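Local atomic coordinates of conk-C1 (Conus cocceus, PDB entry 6YHT), a protein that probably blocks potassium channels as a Kunitz-type cone snail venom toxin, acting through a lid mechanism. Residues A[21-26]-A[42-47]. Residues are numbered along the deposited sequence; the frame is centred on the assembly and turned at random.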
ATOM      1  N   ARG A  21      -5.362  -4.654  -1.773  1.00 64.76           N
ATOM      2  CA  ARG A  21      -3.952  -4.313  -1.902  1.00 58.90           C
ATOM      3  C   ARG A  21      -3.304  -4.322  -0.520  1.00 57.95           C
ATOM      4  O   ARG A  21      -3.980  -4.439   0.504  1.00 57.67           O
ATOM      5  CB  ARG A  21      -3.778  -2.949  -2.571  1.00 57.54           C
ATOM      6  CG  ARG A  21      -4.199  -2.899  -4.039  1.00 63.50           C
ATOM      7  CD  ARG A  21      -3.301  -3.759  -4.921  1.00 64.44           C
ATOM      8  NE  ARG A  21      -3.722  -3.710  -6.320  1.00 65.62           N
ATOM      9  CZ  ARG A  21      -3.241  -2.863  -7.223  1.00 63.34           C
ATOM     10  NH1 ARG A  21      -2.303  -1.981  -6.892  1.00 64.39           N
ATOM     11  NH2 ARG A  21      -3.691  -2.897  -8.467  1.00 66.04           N
ATOM     12  N   ILE A  22      -1.975  -4.195  -0.493  1.00 57.01           N
ATOM     13  CA  ILE A  22      -1.190  -4.150   0.738  1.00 54.42           C
ATOM     14  C   ILE A  22      -0.432  -2.830   0.780  1.00 55.03           C
ATOM     15  O   ILE A  22       0.142  -2.410  -0.229  1.00 54.32           O
ATOM     16  CB  ILE A  22      -0.190  -5.327   0.820  1.00 54.52           C
ATOM     17  CG1 ILE A  22      -0.894  -6.661   0.579  1.00 60.61           C
ATOM     18  CG2 ILE A  22       0.553  -5.356   2.161  1.00 51.74           C
ATOM     19  CD1 ILE A  22      -1.975  -6.976   1.571  1.00 58.01           C
ATOM     20  N   TYR A  23      -0.401  -2.200   1.958  1.00 47.71           N
ATOM     21  CA  TYR A  23       0.402  -1.009   2.203  1.00 51.10           C
ATOM     22  C   TYR A  23       1.225  -1.211   3.460  1.00 52.61           C
ATOM     23  O   TYR A  23       0.866  -2.000   4.342  1.00 52.79           O
ATOM     24  CB  TYR A  23      -0.453   0.261   2.360  1.00 49.34           C
ATOM     25  CG  TYR A  23      -1.073   0.441   3.733  1.00 51.44           C
ATOM     26  CD1 TYR A  23      -2.147  -0.339   4.128  1.00 48.19           C
ATOM     27  CD2 TYR A  23      -0.601   1.407   4.626  1.00 51.71           C
ATOM     28  CE1 TYR A  23      -2.743  -0.184   5.384  1.00 48.17           C
ATOM     29  CE2 TYR A  23      -1.197   1.575   5.898  1.00 49.57           C
ATOM     30  CZ  TYR A  23      -2.266   0.772   6.257  1.00 48.96           C
ATOM     31  OH  TYR A  23      -2.868   0.905   7.502  1.00 50.00           O
ATOM     32  N   TYR A  24       2.341  -0.481   3.530  1.00 51.38           N
ATOM     33  CA  TYR A  24       3.192  -0.457   4.716  1.00 52.01           C
ATOM     34  C   TYR A  24       2.690   0.633   5.652  1.00 55.53           C
ATOM     35  O   TYR A  24       2.773   1.826   5.332  1.00 51.20           O
ATOM     36  CB  TYR A  24       4.659  -0.211   4.362  1.00 49.49           C
ATOM     37  CG  TYR A  24       5.551  -0.138   5.591  1.00 52.94           C
ATOM     38  CD1 TYR A  24       5.792  -1.270   6.366  1.00 54.80           C
ATOM     39  CD2 TYR A  24       6.133   1.053   5.977  1.00 55.19           C
ATOM     40  CE1 TYR A  24       6.597  -1.210   7.490  1.00 60.51           C
ATOM     41  CE2 TYR A  24       6.948   1.124   7.105  1.00 56.63           C
ATOM     42  CZ  TYR A  24       7.170  -0.010   7.854  1.00 59.05           C
ATOM     43  OH  TYR A  24       7.964   0.062   8.973  1.00 62.05           O
ATOM     44  N   ASN A  25       2.167   0.228   6.800  1.00 53.69           N
ATOM     45  CA  ASN A  25       1.806   1.158   7.871  1.00 53.91           C
ATOM     46  C   ASN A  25       3.069   1.486   8.657  1.00 55.03           C
ATOM     47  O   ASN A  25       3.529   0.686   9.473  1.00 54.59           O
ATOM     48  CB  ASN A  25       0.731   0.542   8.757  1.00 46.90           C
ATOM     49  CG  ASN A  25       0.209   1.499   9.810  1.00 54.17           C
ATOM     50  OD1 ASN A  25       0.972   2.073  10.572  1.00 51.99           O
ATOM     51  ND2 ASN A  25      -1.109   1.670   9.854  1.00 52.37           N
ATOM     52  N   SER A  26       3.632   2.667   8.419  1.00 52.26           N
ATOM     53  CA  SER A  26       4.886   3.038   9.069  1.00 58.12           C
ATOM     54  C   SER A  26       4.735   3.301  10.559  1.00 56.42           C
ATOM     55  O   SER A  26       5.722   3.183  11.288  1.00 57.28           O
ATOM     56  CB  SER A  26       5.486   4.265   8.390  1.00 55.30           C
ATOM     57  OG  SER A  26       4.546   5.320   8.361  1.00 60.95           O
ATOM     58  N   ASN A  42      -0.782   6.088  -4.793  1.00 57.95           N
ATOM     59  CA  ASN A  42       0.618   6.446  -4.704  1.00 55.26           C
ATOM     60  C   ASN A  42       1.405   5.153  -4.697  1.00 53.76           C
ATOM     61  O   ASN A  42       0.859   4.089  -4.983  1.00 57.98           O
ATOM     62  CB  ASN A  42       0.883   7.325  -3.475  1.00 59.12           C
ATOM     63  CG  ASN A  42       0.360   6.707  -2.185  1.00 62.06           C
ATOM     64  OD1 ASN A  42       0.327   5.487  -2.042  1.00 57.21           O
ATOM     65  ND2 ASN A  42      -0.039   7.559  -1.229  1.00 56.48           N
ATOM     66  N   ALA A  43       2.680   5.229  -4.330  1.00 51.16           N
ATOM     67  CA  ALA A  43       3.549   4.066  -4.436  1.00 55.56           C
ATOM     68  C   ALA A  43       3.496   3.148  -3.220  1.00 54.88           C
ATOM     69  O   ALA A  43       4.117   2.080  -3.246  1.00 55.09           O
ATOM     70  CB  ALA A  43       4.999   4.507  -4.689  1.00 57.83           C
ATOM     71  N   ASN A  44       2.763   3.502  -2.165  1.00 55.26           N
ATOM     72  CA  ASN A  44       2.623   2.607  -1.014  1.00 55.38           C
ATOM     73  C   ASN A  44       1.422   1.695  -1.243  1.00 54.66           C
ATOM     74  O   ASN A  44       0.384   1.786  -0.589  1.00 54.89           O
ATOM     75  CB  ASN A  44       2.494   3.401   0.276  1.00 57.62           C
ATOM     76  CG  ASN A  44       2.716   2.544   1.500  1.00 56.41           C
ATOM     77  OD1 ASN A  44       3.019   1.340   1.398  1.00 51.34           O
ATOM     78  ND2 ASN A  44       2.546   3.146   2.671  1.00 52.60           N
ATOM     79  N   ASN A  45       1.597   0.797  -2.207  1.00 52.40           N
ATOM     80  CA  ASN A  45       0.486   0.046  -2.790  1.00 51.96           C
ATOM     81  C   ASN A  45       1.121  -1.185  -3.438  1.00 53.71           C
ATOM     82  O   ASN A  45       1.759  -1.065  -4.480  1.00 54.50           O
ATOM     83  CB  ASN A  45      -0.245   0.918  -3.807  1.00 58.18           C
ATOM     84  CG  ASN A  45      -1.403   0.212  -4.501  1.00 56.60           C
ATOM     85  OD1 ASN A  45      -1.435  -1.005  -4.618  1.00 65.12           O
ATOM     86  ND2 ASN A  45      -2.345   0.996  -4.998  1.00 55.80           N
ATOM     87  N   PHE A  46       0.988  -2.339  -2.800  1.00 54.05           N
ATOM     88  CA  PHE A  46       1.634  -3.546  -3.289  1.00 55.98           C
ATOM     89  C   PHE A  46       0.593  -4.601  -3.620  1.00 58.92           C
ATOM     90  O   PHE A  46      -0.475  -4.656  -3.000  1.00 57.30           O
ATOM     91  CB  PHE A  46       2.595  -4.122  -2.265  1.00 54.44           C
ATOM     92  CG  PHE A  46       3.665  -3.169  -1.815  1.00 59.55           C
ATOM     93  CD1 PHE A  46       4.923  -3.199  -2.392  1.00 60.13           C
ATOM     94  CD2 PHE A  46       3.426  -2.280  -0.785  1.00 56.93           C
ATOM     95  CE1 PHE A  46       5.920  -2.335  -1.964  1.00 61.47           C
ATOM     96  CE2 PHE A  46       4.408  -1.423  -0.356  1.00 55.27           C
ATOM     97  CZ  PHE A  46       5.667  -1.453  -0.940  1.00 57.74           C
ATOM     98  N   ILE A  47       0.924  -5.463  -4.580  1.00 56.37           N
ATOM     99  CA  ILE A  47      -0.003  -6.523  -4.974  1.00 55.59           C
ATOM    100  C   ILE A  47      -0.000  -7.643  -3.950  1.00 62.45           C
ATOM    101  O   ILE A  47      -1.032  -8.277  -3.697  1.00 60.73           O
ATOM    102  CB  ILE A  47       0.357  -7.060  -6.370  1.00 60.73           C
ATOM    103  CG1 ILE A  47       0.297  -5.951  -7.410  1.00 65.53           C
ATOM    104  CG2 ILE A  47      -0.581  -8.192  -6.742  1.00 61.52           C
ATOM    105  CD1 ILE A  47      -1.021  -5.874  -8.160  1.00 68.93           C
TER
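Asn44 ND2 is gripped by two backbone carbonyls, donating to Tyr24 O at 3.0 Å and also to Glu8 O, while the OD1 of the same amide accepts from Tyr24 N at 2.9 Å. In this Kunitz (BPTI-like) fold the loop preceding helix 49-56 thereby engages both the N-H and the C=O of one residue, Tyr24, on strand 19-25. The bond from Tyr24 N is nearly straight (171°), and with CG anti to the backbone N (chi1 -165°) the buried carboxamide reaches the strand edge, its plane fixed by partners at both ends. Two residues on in the loop, Phe46 pairs with Ile22 in a single antiparallel, hydrogen-bonded bridge: Phe46 N donates to Ile22 O at 2.7 Å, and Ile22 N to Phe46 O at 3.0 Å. The Phe46 ring turns its edge to this pairing, Ile22 O lying in its plane 3.3 Å from CD2, and the Phe46 side chain also touches Cys52 and Thr55 of helix 49-56. At the start of the 21-26 segment, Arg21 NH1 donates to Asn45 OD1 at 2.6 Å, with the acceptor close to the guanidinium plane; NH2 makes a salt bridge with Glu19. Ile47 CD1 lies over the centre of one guanidinium face, 3.9 Å from Arg21 CZ.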